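Cyanuric acid amidohydrolase (Azorhizobium caulinodans, PDB 4NQ3) catalyses the hydrolytic ring opening of cyanuric acid to carboxybiuret, a step in the breakdown of s-triazine herbicides such as atrazine. Local coordinates at residues F38-G43 / G84-H89; C75-G80 / Q154-L159; L186-S191 / G335-G340; S224-I229 / Y331-G336; A284-S289 / R311-F316. One frame throughout, in Å; residues are numbered along the deposited sequence.

Contact 1. Residues F38-G43 / G84-H89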
# COMPACT_ATOMS: atom_id res chain seq x y z
N PHE A 38 2.96 0.66 -27.36
CA PHE A 38 2.80 1.25 -26.03
C PHE A 38 1.90 0.35 -25.21
O PHE A 38 1.04 -0.33 -25.76
CB PHE A 38 2.16 2.64 -26.07
CG PHE A 38 3.00 3.69 -26.74
CD1 PHE A 38 4.21 3.39 -27.33
CD2 PHE A 38 2.55 5.01 -26.79
CE1 PHE A 38 4.96 4.38 -27.95
CE2 PHE A 38 3.29 5.99 -27.40
CZ PHE A 38 4.49 5.67 -27.98
N GLY A 39 2.05 0.37 -23.90
CA GLY A 39 1.17 -0.43 -23.08
C GLY A 39 0.90 0.24 -21.76
O GLY A 39 1.76 0.93 -21.24
N LYS A 40 -0.30 0.03 -21.22
CA LYS A 40 -0.58 0.29 -19.81
C LYS A 40 -0.71 -1.07 -19.17
O LYS A 40 -1.55 -1.86 -19.58
CB LYS A 40 -1.85 1.11 -19.63
CG LYS A 40 -1.71 2.53 -20.10
CD LYS A 40 -0.54 3.19 -19.40
CE LYS A 40 -0.74 3.23 -17.88
NZ LYS A 40 0.49 3.73 -17.20
N THR A 41 0.14 -1.39 -18.20
CA THR A 41 0.07 -2.70 -17.55
C THR A 41 -0.31 -2.56 -16.07
O THR A 41 -0.07 -1.52 -15.48
CB THR A 41 1.40 -3.46 -17.73
OG1 THR A 41 2.47 -2.72 -17.11
CG2 THR A 41 1.71 -3.59 -19.20
N GLU A 42 -0.88 -3.61 -15.49
CA GLU A 42 -1.51 -3.57 -14.16
C GLU A 42 -0.60 -3.40 -12.95
O GLU A 42 -1.08 -3.48 -11.83
CB GLU A 42 -2.30 -4.86 -13.90
CG GLU A 42 -3.51 -5.03 -14.75
CD GLU A 42 -3.70 -6.46 -15.22
OE1 GLU A 42 -4.57 -7.19 -14.64
OE2 GLU A 42 -2.99 -6.84 -16.19
N GLY A 43 0.70 -3.21 -13.17
CA GLY A 43 1.66 -3.03 -12.09
C GLY A 43 1.42 -1.75 -11.29
O GLY A 43 0.41 -1.07 -11.50
N GLY A 84 -7.53 3.76 -10.43
CA GLY A 84 -8.87 4.19 -10.73
C GLY A 84 -9.50 3.21 -11.70
O GLY A 84 -9.36 2.00 -11.55
N GLY A 85 -10.20 3.73 -12.70
CA GLY A 85 -10.89 2.85 -13.62
C GLY A 85 -10.09 2.62 -14.88
O GLY A 85 -10.56 1.96 -15.80
N MSE A 86 -8.88 3.17 -14.94
CA MSE A 86 -8.07 3.12 -16.15
C MSE A 86 -7.90 1.68 -16.60
O MSE A 86 -7.62 0.81 -15.79
CB MSE A 86 -6.71 3.77 -15.92
CG MSE A 86 -5.93 3.96 -17.19
SE MSE A 86 -4.33 4.96 -16.82
CE MSE A 86 -4.68 5.33 -14.91
N SER A 87 -8.08 1.44 -17.90
CA SER A 87 -8.18 0.09 -18.46
C SER A 87 -6.91 -0.39 -19.18
O SER A 87 -6.48 0.20 -20.17
CB SER A 87 -9.38 0.05 -19.41
OG SER A 87 -9.50 -1.19 -20.05
N PRO A 88 -6.32 -1.50 -18.71
CA PRO A 88 -5.09 -2.03 -19.31
C PRO A 88 -5.23 -2.38 -20.78
O PRO A 88 -6.16 -3.09 -21.18
CB PRO A 88 -4.82 -3.29 -18.48
CG PRO A 88 -5.50 -3.02 -17.18
CD PRO A 88 -6.72 -2.25 -17.51
N HIS A 89 -4.28 -1.90 -21.58
CA HIS A 89 -4.29 -2.12 -23.04
C HIS A 89 -2.94 -1.92 -23.71
O HIS A 89 -2.00 -1.38 -23.11
CB HIS A 89 -5.29 -1.18 -23.68
CG HIS A 89 -4.93 0.25 -23.52
ND1 HIS A 89 -5.13 0.93 -22.34
CD2 HIS A 89 -4.37 1.13 -24.38
CE1 HIS A 89 -4.71 2.18 -22.48
NE2 HIS A 89 -4.25 2.33 -23.71
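Strand 34-41 runs inside a mixed four-stranded sheet, and residues 84-89 lead into its antiparallel neighbour, strand 89-97; this contact is where the second strand comes alongside the first. Its tight part lies around Lys40 and His89. The backbone N-H of Lys40 donates to His89 O over 2.9 Å, nearly along the C=O axis and almost straight at the hydrogen (161°), whereas the return bond from His89 N to Lys40 O is long, bent and weak. Gly39 CA adds a C-H···O contact to the same His89 oxygen. Beyond the backbone, Lys40 and His89 lie side by side and point the same way, with Lys40 CG 3.8 Å from His89 CE1. The imidazole takes the crowded first torsion, CG between the backbone N and the carbonyl carbon (chi1 64°), and its rotation is fixed by His89 ND1 donating to Ser87 O at 2.7 Å. Lys40 bends at chi2 and chi3, so that its amine turns into the active site, where NZ bonds Ser79 OG and Gly80 O; this is consistent with one of the three potential Ser-Lys dyads of the enzyme. The looser side lies at partly exposed Glu42, whose side chain crosses Pro88 at about a right angle, CG to CG 3.7 Å, while its carboxylate reaches past the contact to a salt bridge with Arg298 of a second subunit. At the other margin Met86, a selenomethionine, leans obliquely on the lysine chain, its SE 4.1 Å from Lys40 CE.

Contact 2. Residues C75-G80 / Q154-L159. With BR8 (barbituric acid), chain C.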
# COMPACT_ATOMS: atom_id res chain seq x y z
N CYS A 75 10.04 -0.77 -30.80
CA CYS A 75 10.08 -0.07 -29.53
C CYS A 75 8.97 -0.54 -28.63
O CYS A 75 7.79 -0.43 -28.99
CB CYS A 75 9.98 1.43 -29.73
SG CYS A 75 11.57 2.13 -30.29
N LEU A 76 9.35 -1.07 -27.48
CA LEU A 76 8.38 -1.53 -26.50
C LEU A 76 8.38 -0.58 -25.29
O LEU A 76 9.31 -0.59 -24.48
CB LEU A 76 8.69 -2.97 -26.08
CG LEU A 76 8.57 -4.04 -27.18
CD1 LEU A 76 8.85 -5.45 -26.66
CD2 LEU A 76 7.19 -4.01 -27.86
N VAL A 77 7.35 0.25 -25.21
CA VAL A 77 7.13 1.14 -24.07
C VAL A 77 6.01 0.60 -23.19
O VAL A 77 4.83 0.77 -23.50
CB VAL A 77 6.75 2.58 -24.50
CG1 VAL A 77 6.66 3.47 -23.30
CG2 VAL A 77 7.72 3.12 -25.52
N MSE A 78 6.35 -0.05 -22.09
CA MSE A 78 5.32 -0.53 -21.19
C MSE A 78 5.26 0.37 -19.98
O MSE A 78 6.17 0.39 -19.17
CB MSE A 78 5.58 -1.97 -20.75
CG MSE A 78 5.56 -2.99 -21.90
SE MSE A 78 3.80 -3.18 -22.73
CE MSE A 78 4.25 -2.41 -24.47
N SER A 79 4.20 1.16 -19.88
CA SER A 79 4.00 2.04 -18.74
C SER A 79 3.03 1.42 -17.77
O SER A 79 1.88 1.17 -18.13
CB SER A 79 3.48 3.39 -19.17
OG SER A 79 3.42 4.24 -18.04
N GLY A 80 3.52 1.12 -16.56
CA GLY A 80 2.72 0.49 -15.53
C GLY A 80 1.84 1.49 -14.81
O GLY A 80 1.98 2.71 -14.99
N GLN A 154 7.45 10.02 -27.00
CA GLN A 154 7.42 9.04 -25.92
C GLN A 154 8.83 8.51 -25.69
O GLN A 154 9.49 8.16 -26.63
CB GLN A 154 6.45 7.92 -26.26
CG GLN A 154 6.30 6.86 -25.21
CD GLN A 154 5.83 7.42 -23.91
OE1 GLN A 154 4.79 8.08 -23.82
NE2 GLN A 154 6.61 7.20 -22.86
N VAL A 155 9.28 8.45 -24.45
CA VAL A 155 10.57 7.87 -24.14
C VAL A 155 10.43 6.88 -23.00
O VAL A 155 9.79 7.17 -21.99
CB VAL A 155 11.62 8.94 -23.78
CG1 VAL A 155 12.85 8.32 -23.14
CG2 VAL A 155 12.00 9.69 -25.00
N LYS A 156 11.01 5.69 -23.17
CA LYS A 156 11.09 4.72 -22.10
C LYS A 156 12.50 4.80 -21.55
O LYS A 156 13.45 4.63 -22.30
CB LYS A 156 10.78 3.33 -22.60
CG LYS A 156 10.68 2.30 -21.50
CD LYS A 156 9.40 2.47 -20.78
CE LYS A 156 9.49 2.01 -19.35
NZ LYS A 156 8.26 2.35 -18.58
N CYS A 157 12.65 5.08 -20.26
CA CYS A 157 13.99 5.26 -19.70
C CYS A 157 14.21 4.37 -18.49
O CYS A 157 13.26 3.91 -17.87
CB CYS A 157 14.23 6.71 -19.31
SG CYS A 157 12.93 7.30 -18.17
N PRO A 158 15.48 4.18 -18.11
CA PRO A 158 15.82 3.25 -17.03
C PRO A 158 15.62 3.87 -15.66
O PRO A 158 15.06 4.96 -15.60
CB PRO A 158 17.30 2.94 -17.29
CG PRO A 158 17.81 4.14 -17.97
CD PRO A 158 16.68 4.65 -18.82
N LEU A 159 16.01 3.15 -14.61
CA LEU A 159 15.97 3.68 -13.24
C LEU A 159 17.06 3.00 -12.43
O LEU A 159 17.75 2.12 -12.94
CB LEU A 159 14.60 3.45 -12.60
CG LEU A 159 14.08 2.00 -12.53
CD1 LEU A 159 14.80 1.20 -11.44
CD2 LEU A 159 12.60 1.97 -12.31
N1 BR8 C . 6.78 4.29 -15.14
C2 BR8 C . 5.65 3.55 -15.23
O2 BR8 C . 5.76 2.34 -15.26
N3 BR8 C . 4.43 4.15 -15.29
C4 BR8 C . 4.29 5.56 -15.25
O4 BR8 C . 3.17 6.07 -15.29
C5 BR8 C . 5.48 6.51 -15.19
C6 BR8 C . 6.76 5.68 -15.12
O8 BR8 C . 7.82 6.24 -15.04
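Edge strand 75-80 of one four-stranded sheet crosses 150-157, an inner strand of another. The crossing, measured between 75-80 and 154-157, is at 79° with the axes 7.4 Å apart, so side chains rather than a backbone ladder join them. The segments fall in two of the three predicted repeating units. Along 75-80, Leu76 turns its side chain away and offers little beyond its carbonyl. Val77 then points at the crossing strand: CG1, anti to the backbone N, sits 3.8 Å from Gln154 NE2 and 3.9 Å from Lys156 CD, touching both chains, which cross it obliquely. At Met78, a selenomethionine, the side chain faces helix 51-67, but its carbonyl O receives Lys156 NZ at 2.9 Å, the amine approaching from above the carbonyl plane. That bond steers the catalytic amine, which also bonds Ser226 OG, the nucleophile. An alanine in place of Lys156 would remove this amine and would probably leave the Ser226 hydroxyl without its lysine partner in the dyad, besides loosening the packing on Val77. Ser79 follows, with OG anti to the backbone N and bonded to Lys40 NZ; Ser79 OG lies 2.9 Å from BR8 N3 of the barbiturate. Gly80 closes the strand by gripping the ligand with its backbone: Gly80 N donates to BR8 O2 at 2.9 Å, and BR8 N3 returns a straighter bond (163°) to Gly80 O, also 2.9 Å long.

Contact 3. Residues L186-S191 / G335-G340. With MG (magnesium ion), chain K; BR8 (barbituric acid), chain C.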
# COMPACT_ATOMS: atom_id res chain seq x y z
N LEU A 186 14.36 11.53 -11.83
CA LEU A 186 15.56 12.09 -12.46
C LEU A 186 15.66 11.56 -13.89
O LEU A 186 15.96 12.29 -14.84
CB LEU A 186 16.83 11.74 -11.66
CG LEU A 186 16.91 12.51 -10.33
CD1 LEU A 186 18.03 12.08 -9.44
CD2 LEU A 186 17.02 13.93 -10.66
N SER A 187 15.42 10.26 -14.04
CA SER A 187 15.55 9.68 -15.36
C SER A 187 14.49 10.25 -16.31
O SER A 187 14.80 10.57 -17.47
CB SER A 187 15.46 8.16 -15.30
OG SER A 187 15.59 7.66 -16.62
N ARG A 188 13.24 10.39 -15.84
CA ARG A 188 12.21 10.99 -16.67
C ARG A 188 12.60 12.43 -17.00
O ARG A 188 12.48 12.87 -18.15
CB ARG A 188 10.83 10.98 -15.98
CG ARG A 188 10.12 9.63 -15.87
CD ARG A 188 8.71 9.78 -15.28
NE ARG A 188 8.80 10.33 -13.94
CZ ARG A 188 8.61 9.62 -12.82
NH1 ARG A 188 8.31 8.33 -12.90
NH2 ARG A 188 8.72 10.20 -11.63
N GLY A 189 13.10 13.14 -16.00
CA GLY A 189 13.45 14.54 -16.14
C GLY A 189 14.57 14.77 -17.13
O GLY A 189 14.45 15.64 -18.00
N ALA A 190 15.66 14.01 -16.99
CA ALA A 190 16.78 14.14 -17.92
C ALA A 190 16.35 13.81 -19.34
O ALA A 190 16.68 14.51 -20.28
CB ALA A 190 17.92 13.26 -17.51
N SER A 191 15.59 12.74 -19.50
CA SER A 191 15.04 12.40 -20.80
C SER A 191 14.18 13.51 -21.37
O SER A 191 14.25 13.82 -22.56
CB SER A 191 14.22 11.11 -20.71
OG SER A 191 15.07 10.04 -20.35
N GLY A 335 4.23 11.38 -13.27
CA GLY A 335 5.52 12.02 -13.09
C GLY A 335 5.90 12.88 -14.28
O GLY A 335 6.36 12.37 -15.31
N GLY A 336 5.74 14.19 -14.15
CA GLY A 336 5.92 15.04 -15.29
C GLY A 336 7.07 15.99 -15.15
O GLY A 336 6.95 17.19 -15.49
N GLU A 337 8.20 15.45 -14.67
CA GLU A 337 9.43 16.24 -14.53
C GLU A 337 9.83 16.85 -15.87
O GLU A 337 10.16 16.14 -16.82
CB GLU A 337 10.56 15.37 -13.99
CG GLU A 337 10.35 14.86 -12.58
CD GLU A 337 9.53 13.57 -12.52
OE1 GLU A 337 9.09 13.09 -13.59
OE2 GLU A 337 9.35 13.03 -11.39
N HIS A 338 9.79 18.18 -15.96
CA HIS A 338 10.12 18.88 -17.21
C HIS A 338 9.21 18.49 -18.36
O HIS A 338 9.55 18.72 -19.53
CB HIS A 338 11.57 18.63 -17.61
CG HIS A 338 12.54 19.00 -16.54
ND1 HIS A 338 12.83 20.31 -16.23
CD2 HIS A 338 13.26 18.25 -15.68
CE1 HIS A 338 13.70 20.35 -15.24
NE2 HIS A 338 13.99 19.10 -14.89
N GLN A 339 8.06 17.91 -18.04
CA GLN A 339 7.06 17.58 -19.05
C GLN A 339 5.84 18.44 -18.82
O GLN A 339 4.96 18.11 -18.04
CB GLN A 339 6.74 16.10 -18.99
CG GLN A 339 8.01 15.28 -19.07
CD GLN A 339 7.84 13.88 -18.51
OE1 GLN A 339 7.05 13.08 -19.02
NE2 GLN A 339 8.57 13.58 -17.46
N GLY A 340 5.80 19.59 -19.47
CA GLY A 340 4.78 20.57 -19.13
C GLY A 340 5.23 21.26 -17.86
O GLY A 340 6.26 20.91 -17.29
MG MG K . 4.85 18.81 -15.76
N1 BR8 C . 6.78 4.29 -15.14
C2 BR8 C . 5.65 3.55 -15.23
O2 BR8 C . 5.76 2.34 -15.26
N3 BR8 C . 4.43 4.15 -15.29
C4 BR8 C . 4.29 5.56 -15.25
O4 BR8 C . 3.17 6.07 -15.29
C5 BR8 C . 5.48 6.51 -15.19
C6 BR8 C . 6.76 5.68 -15.12
O8 BR8 C . 7.82 6.24 -15.04
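The substrate pocket and the magnesium site meet through helix 180-199 and the loop following strand 331-334. Arg188 and Glu337 carry the contact. The arginine is bent at chi3 and grips the carboxylate side-on: NE reaches OE1 of Glu337 at 2.8 Å, from above the carboxylate plane, and NH2 of Arg188 meets OE2 of Glu337 at 2.9 Å on its syn lone pair, at an almost perfectly straight 179°. The two flat groups are turned only 21° apart, and both oxygens lie near the guanidinium plane. Thus fixed, Arg188 sends NH1 to O8 of the barbiturate at 3.0 Å. Gly335 lays its CA over one guanidinium face, where a side chain would run into CZ. The loop makes a type II beta turn from Gly336 to Gln339, with Glu337 CB 3.7 Å from Gly189 CA; the bare glycine lets the turn come this near the helix. Beside it, the ring edge of His338 meets Gly189 CA, 3.7 Å from His338 CD2. Gln339 returns NE2 to Glu337 O and accepts at OE1 from Cys225 N, while Gln339 O binds magnesium at 2.4 Å, together with Pro341 O and Gly344 O.

Contact 4. Residues S224-I229 / Y331-G336. With BR8 (barbituric acid), chain C.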
# COMPACT_ATOMS: atom_id res chain seq x y z
N SER A 224 7.08 13.01 -23.22
CA SER A 224 6.38 12.09 -22.35
C SER A 224 7.30 10.94 -21.94
O SER A 224 7.61 10.07 -22.74
CB SER A 224 5.12 11.57 -23.02
OG SER A 224 4.55 10.54 -22.23
N CYS A 225 7.76 10.93 -20.70
CA CYS A 225 8.75 9.95 -20.27
C CYS A 225 8.24 8.98 -19.24
O CYS A 225 7.53 9.35 -18.30
CB CYS A 225 9.96 10.68 -19.75
SG CYS A 225 10.52 11.82 -21.01
N SER A 226 8.60 7.72 -19.42
CA SER A 226 8.14 6.62 -18.58
C SER A 226 9.35 5.76 -18.21
O SER A 226 10.08 5.28 -19.09
CB SER A 226 7.07 5.81 -19.31
OG SER A 226 6.66 4.70 -18.55
N SER A 227 9.58 5.61 -16.91
CA SER A 227 10.76 4.93 -16.41
C SER A 227 10.41 3.47 -16.09
O SER A 227 9.26 3.16 -15.82
CB SER A 227 11.31 5.68 -15.19
OG SER A 227 12.55 5.16 -14.74
N GLY A 228 11.37 2.57 -16.13
CA GLY A 228 11.08 1.18 -15.85
C GLY A 228 12.31 0.39 -15.44
O GLY A 228 13.42 0.70 -15.83
N ILE A 229 12.10 -0.64 -14.64
CA ILE A 229 13.20 -1.44 -14.14
C ILE A 229 13.73 -2.39 -15.20
O ILE A 229 14.82 -2.95 -15.04
CB ILE A 229 12.79 -2.24 -12.89
CG1 ILE A 229 14.00 -2.88 -12.21
CG2 ILE A 229 11.78 -3.30 -13.24
CD1 ILE A 229 13.64 -3.44 -10.85
N TYR A 331 -4.19 6.16 -22.21
CA TYR A 331 -2.80 6.01 -21.77
C TYR A 331 -2.42 7.21 -20.91
O TYR A 331 -2.23 8.30 -21.41
CB TYR A 331 -1.86 5.85 -22.99
CG TYR A 331 -0.38 5.80 -22.64
CD1 TYR A 331 0.31 6.95 -22.31
CD2 TYR A 331 0.33 4.60 -22.66
CE1 TYR A 331 1.65 6.93 -21.99
CE2 TYR A 331 1.69 4.57 -22.34
CZ TYR A 331 2.34 5.75 -22.00
OH TYR A 331 3.68 5.79 -21.67
N VAL A 332 -2.38 7.01 -19.60
CA VAL A 332 -1.98 8.05 -18.66
C VAL A 332 -0.76 7.62 -17.87
O VAL A 332 -0.75 6.56 -17.27
CB VAL A 332 -3.09 8.37 -17.66
CG1 VAL A 332 -2.63 9.46 -16.71
CG2 VAL A 332 -4.34 8.77 -18.40
N SER A 333 0.23 8.48 -17.82
CA SER A 333 1.55 8.16 -17.30
C SER A 333 1.93 9.19 -16.22
O SER A 333 1.70 10.38 -16.40
CB SER A 333 2.56 8.15 -18.44
OG SER A 333 3.87 8.10 -17.94
N GLY A 334 2.47 8.74 -15.09
CA GLY A 334 2.70 9.63 -13.95
C GLY A 334 4.09 10.23 -13.91
O GLY A 334 5.02 9.65 -14.43
N GLY A 335 4.23 11.38 -13.27
CA GLY A 335 5.52 12.02 -13.09
C GLY A 335 5.90 12.88 -14.28
O GLY A 335 6.36 12.37 -15.31
N GLY A 336 5.74 14.19 -14.15
CA GLY A 336 5.92 15.04 -15.29
C GLY A 336 7.07 15.99 -15.15
O GLY A 336 6.95 17.19 -15.49
N1 BR8 C . 6.78 4.29 -15.14
C2 BR8 C . 5.65 3.55 -15.23
O2 BR8 C . 5.76 2.34 -15.26
N3 BR8 C . 4.43 4.15 -15.29
C4 BR8 C . 4.29 5.56 -15.25
O4 BR8 C . 3.17 6.07 -15.29
C5 BR8 C . 5.48 6.51 -15.19
C6 BR8 C . 6.76 5.68 -15.12
O8 BR8 C . 7.82 6.24 -15.04
O HOH W 1 4.78 8.14 -20.66
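Ser226 and Ser333 both hold OG anti to the backbone N (chi1 177° and 168°), and Tyr331 sets its ring by the same choice (175°), so that three hydroxyls are brought to the crossing of strands 223-227 and 331-334. These are edge strands of two different sheets, and the contact between them is thin: Ser226 CB comes to 4.1 Å from Tyr331 OH and 4.2 Å from Ser333 OG, with no direct hydrogen bond across. A water does the joining. It lies in the plane of the tyrosine ring at its edge, 2.8 Å from Tyr331 OH, donates to Ser224 OG and also bonds Ser333 OG. Lys285 NZ, from the neighbouring strand, ties the same corner by bonding both Ser333 OG and Cys225 O. On the pocket side the barbiturate bridges the two strands with the help of backbone amides. Ser227 N donates to O8 at 2.6 Å and its carbonyl accepts from N1 of the ligand, while from the opposing segment Gly334 N donates to O4 at 2.8 Å. The nucleophile itself stands close by, Ser226 OG being 3.6 Å from ring carbon C6 and bonded to Lys156 NZ. With O8 held by a backbone N-H and by Arg188, the C6 carbonyl is likely to be polarised, and Lys156, if neutral, could take the hydroxyl's proton; the geometry is consistent with attack on a ring carbonyl by a Ser-Lys dyad.

Contact 5. Residues A284-S289 / R311-F316. With BR8 (barbituric acid), chain C.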
# COMPACT_ATOMS: atom_id res chain seq x y z
N ALA A 284 -1.50 10.98 -22.11
CA ALA A 284 -1.35 12.14 -21.24
C ALA A 284 -0.36 11.91 -20.12
O ALA A 284 -0.19 10.78 -19.67
CB ALA A 284 -2.68 12.53 -20.69
N LYS A 285 0.31 12.98 -19.68
CA LYS A 285 1.16 12.92 -18.49
C LYS A 285 0.43 13.53 -17.30
O LYS A 285 -0.13 14.61 -17.40
CB LYS A 285 2.46 13.65 -18.72
CG LYS A 285 3.34 12.98 -19.73
CD LYS A 285 3.89 11.69 -19.16
CE LYS A 285 4.53 11.93 -17.80
NZ LYS A 285 5.04 10.63 -17.28
N ALA A 286 0.43 12.84 -16.17
CA ALA A 286 -0.16 13.38 -14.95
C ALA A 286 0.93 13.55 -13.91
O ALA A 286 1.78 12.68 -13.76
CB ALA A 286 -1.24 12.48 -14.43
N GLU A 287 0.89 14.67 -13.19
CA GLU A 287 1.93 14.95 -12.22
C GLU A 287 1.36 15.58 -10.97
O GLU A 287 0.59 16.53 -11.05
CB GLU A 287 2.98 15.87 -12.82
CG GLU A 287 4.14 16.15 -11.89
CD GLU A 287 5.13 17.14 -12.48
OE1 GLU A 287 4.72 18.05 -13.24
OE2 GLU A 287 6.33 16.99 -12.17
N PRO A 288 1.75 15.07 -9.79
CA PRO A 288 1.36 15.80 -8.58
C PRO A 288 2.14 17.11 -8.51
O PRO A 288 3.35 17.11 -8.72
CB PRO A 288 1.73 14.84 -7.45
CG PRO A 288 2.81 14.00 -8.01
CD PRO A 288 2.51 13.85 -9.48
N SER A 289 1.46 18.21 -8.24
CA SER A 289 2.12 19.50 -8.25
C SER A 289 2.98 19.68 -7.00
O SER A 289 2.55 19.37 -5.89
CB SER A 289 1.09 20.63 -8.34
OG SER A 289 0.23 20.61 -7.22
N ARG A 311 1.09 7.39 -8.40
CA ARG A 311 -0.06 6.51 -8.31
C ARG A 311 -1.35 7.33 -8.14
O ARG A 311 -2.35 7.08 -8.84
CB ARG A 311 0.14 5.53 -7.15
CG ARG A 311 -0.31 4.13 -7.41
CD ARG A 311 0.82 3.16 -7.16
NE ARG A 311 0.35 1.85 -6.69
CZ ARG A 311 -0.59 1.11 -7.27
NH1 ARG A 311 -1.22 1.54 -8.36
NH2 ARG A 311 -0.92 -0.06 -6.75
N HIS A 312 -1.31 8.33 -7.24
CA HIS A 312 -2.42 9.28 -7.09
C HIS A 312 -2.67 10.03 -8.39
O HIS A 312 -3.75 9.94 -8.97
CB HIS A 312 -2.14 10.30 -5.97
CG HIS A 312 -2.31 9.77 -4.58
ND1 HIS A 312 -3.54 9.55 -4.00
CD2 HIS A 312 -1.39 9.43 -3.65
CE1 HIS A 312 -3.37 9.08 -2.78
NE2 HIS A 312 -2.08 9.00 -2.54
N ALA A 313 -1.64 10.73 -8.87
CA ALA A 313 -1.75 11.60 -10.04
C ALA A 313 -2.41 10.88 -11.20
O ALA A 313 -3.31 11.43 -11.86
CB ALA A 313 -0.38 12.13 -10.46
N ARG A 314 -1.97 9.64 -11.45
CA ARG A 314 -2.52 8.85 -12.54
C ARG A 314 -4.02 8.62 -12.37
O ARG A 314 -4.81 8.97 -13.25
CB ARG A 314 -1.81 7.51 -12.68
CG ARG A 314 -0.53 7.51 -13.50
CD ARG A 314 -0.09 6.06 -13.81
NE ARG A 314 0.16 5.31 -12.59
CZ ARG A 314 1.36 5.20 -12.03
NH1 ARG A 314 2.42 5.75 -12.63
NH2 ARG A 314 1.51 4.51 -10.91
N ALA A 315 -4.41 8.02 -11.25
CA ALA A 315 -5.83 7.79 -10.96
C ALA A 315 -6.65 9.07 -11.14
O ALA A 315 -7.71 9.06 -11.76
CB ALA A 315 -6.02 7.24 -9.55
N PHE A 316 -6.14 10.18 -10.62
CA PHE A 316 -6.87 11.44 -10.64
C PHE A 316 -7.02 11.98 -12.05
O PHE A 316 -8.14 12.24 -12.50
CB PHE A 316 -6.18 12.47 -9.77
CG PHE A 316 -7.05 13.63 -9.43
CD1 PHE A 316 -8.18 13.46 -8.63
CD2 PHE A 316 -6.73 14.92 -9.90
CE1 PHE A 316 -8.99 14.55 -8.30
CE2 PHE A 316 -7.54 16.03 -9.57
CZ PHE A 316 -8.67 15.84 -8.77
N1 BR8 C . 6.78 4.29 -15.14
C2 BR8 C . 5.65 3.55 -15.23
O2 BR8 C . 5.76 2.34 -15.26
N3 BR8 C . 4.43 4.15 -15.29
C4 BR8 C . 4.29 5.56 -15.25
O4 BR8 C . 3.17 6.07 -15.29
C5 BR8 C . 5.48 6.51 -15.19
C6 BR8 C . 6.76 5.68 -15.12
O8 BR8 C . 7.82 6.24 -15.04
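Arg314 leaves helix 309-325 beside the end of strand 281-286, and its chain can be followed from the packing layer into the pocket. CB and CG make no close contact with the strand, CG, anti to the carbonyl carbon (chi1 -85°), being 5.1 Å from Ala286 CB; it is Arg314 N that Ala286 CB approaches, at 4.2 Å. The chain then bends at chi3, and CD passes 3.6 Å from O4 of the barbiturate. NE turns the other way, to a salt bridge with Glu83, which also holds Arg311. At the tip, NH1 donates to O4 of the barbiturate at 2.8 Å, a markedly bent bond (132°), with the oxygen near the guanidinium plane at its edge. Replaced by an alanine, Arg314 would lose this donor and its ion pair with Glu83, and the substrate carbonyl would probably be held less firmly. The helix packs on the strand end by apolar contacts, without hydrogen bonds between the segments. Ala313 points its methyl at the strand end and the loop after it, where CB of Ala313 meets Pro288 CD at 3.5 Å and Ala286 CB at 4.1 Å, while the Ala286 methyl rests 3.5 Å from Ala313 O. Glu287 points its CB away from the helix; its carboxylate, a magnesium-site group, is salt-bridged to Arg290. Helix-on-sheet packing thus places one of the three arginines, with Arg52 and Arg188, that send NH1 to the ligand in the threefold pocket of cyanuric acid hydrolases.

In the fold
All five contacts are buried, but they differ in place and chemistry. Contacts 2 and 4 lie nearest the middle of the chain, their centres about 7 Å apart; each crosses strands of separate sheets, and they are joined by neighbouring strands 150-157 and 223-227. Contact 3 shares Gly335 and Gly336 with contact 4 and is the most ionic, whereas contact 5, nested within the loop that contact 3 closes, relies on methyl and proline packing. Contacts 1 and 5 lie farther out, about 13 and 14 Å from the chain centre, and both touch a second subunit. Contact 1, the one with a backbone hydrogen bond across its segments, reaches the ligand through Lys40.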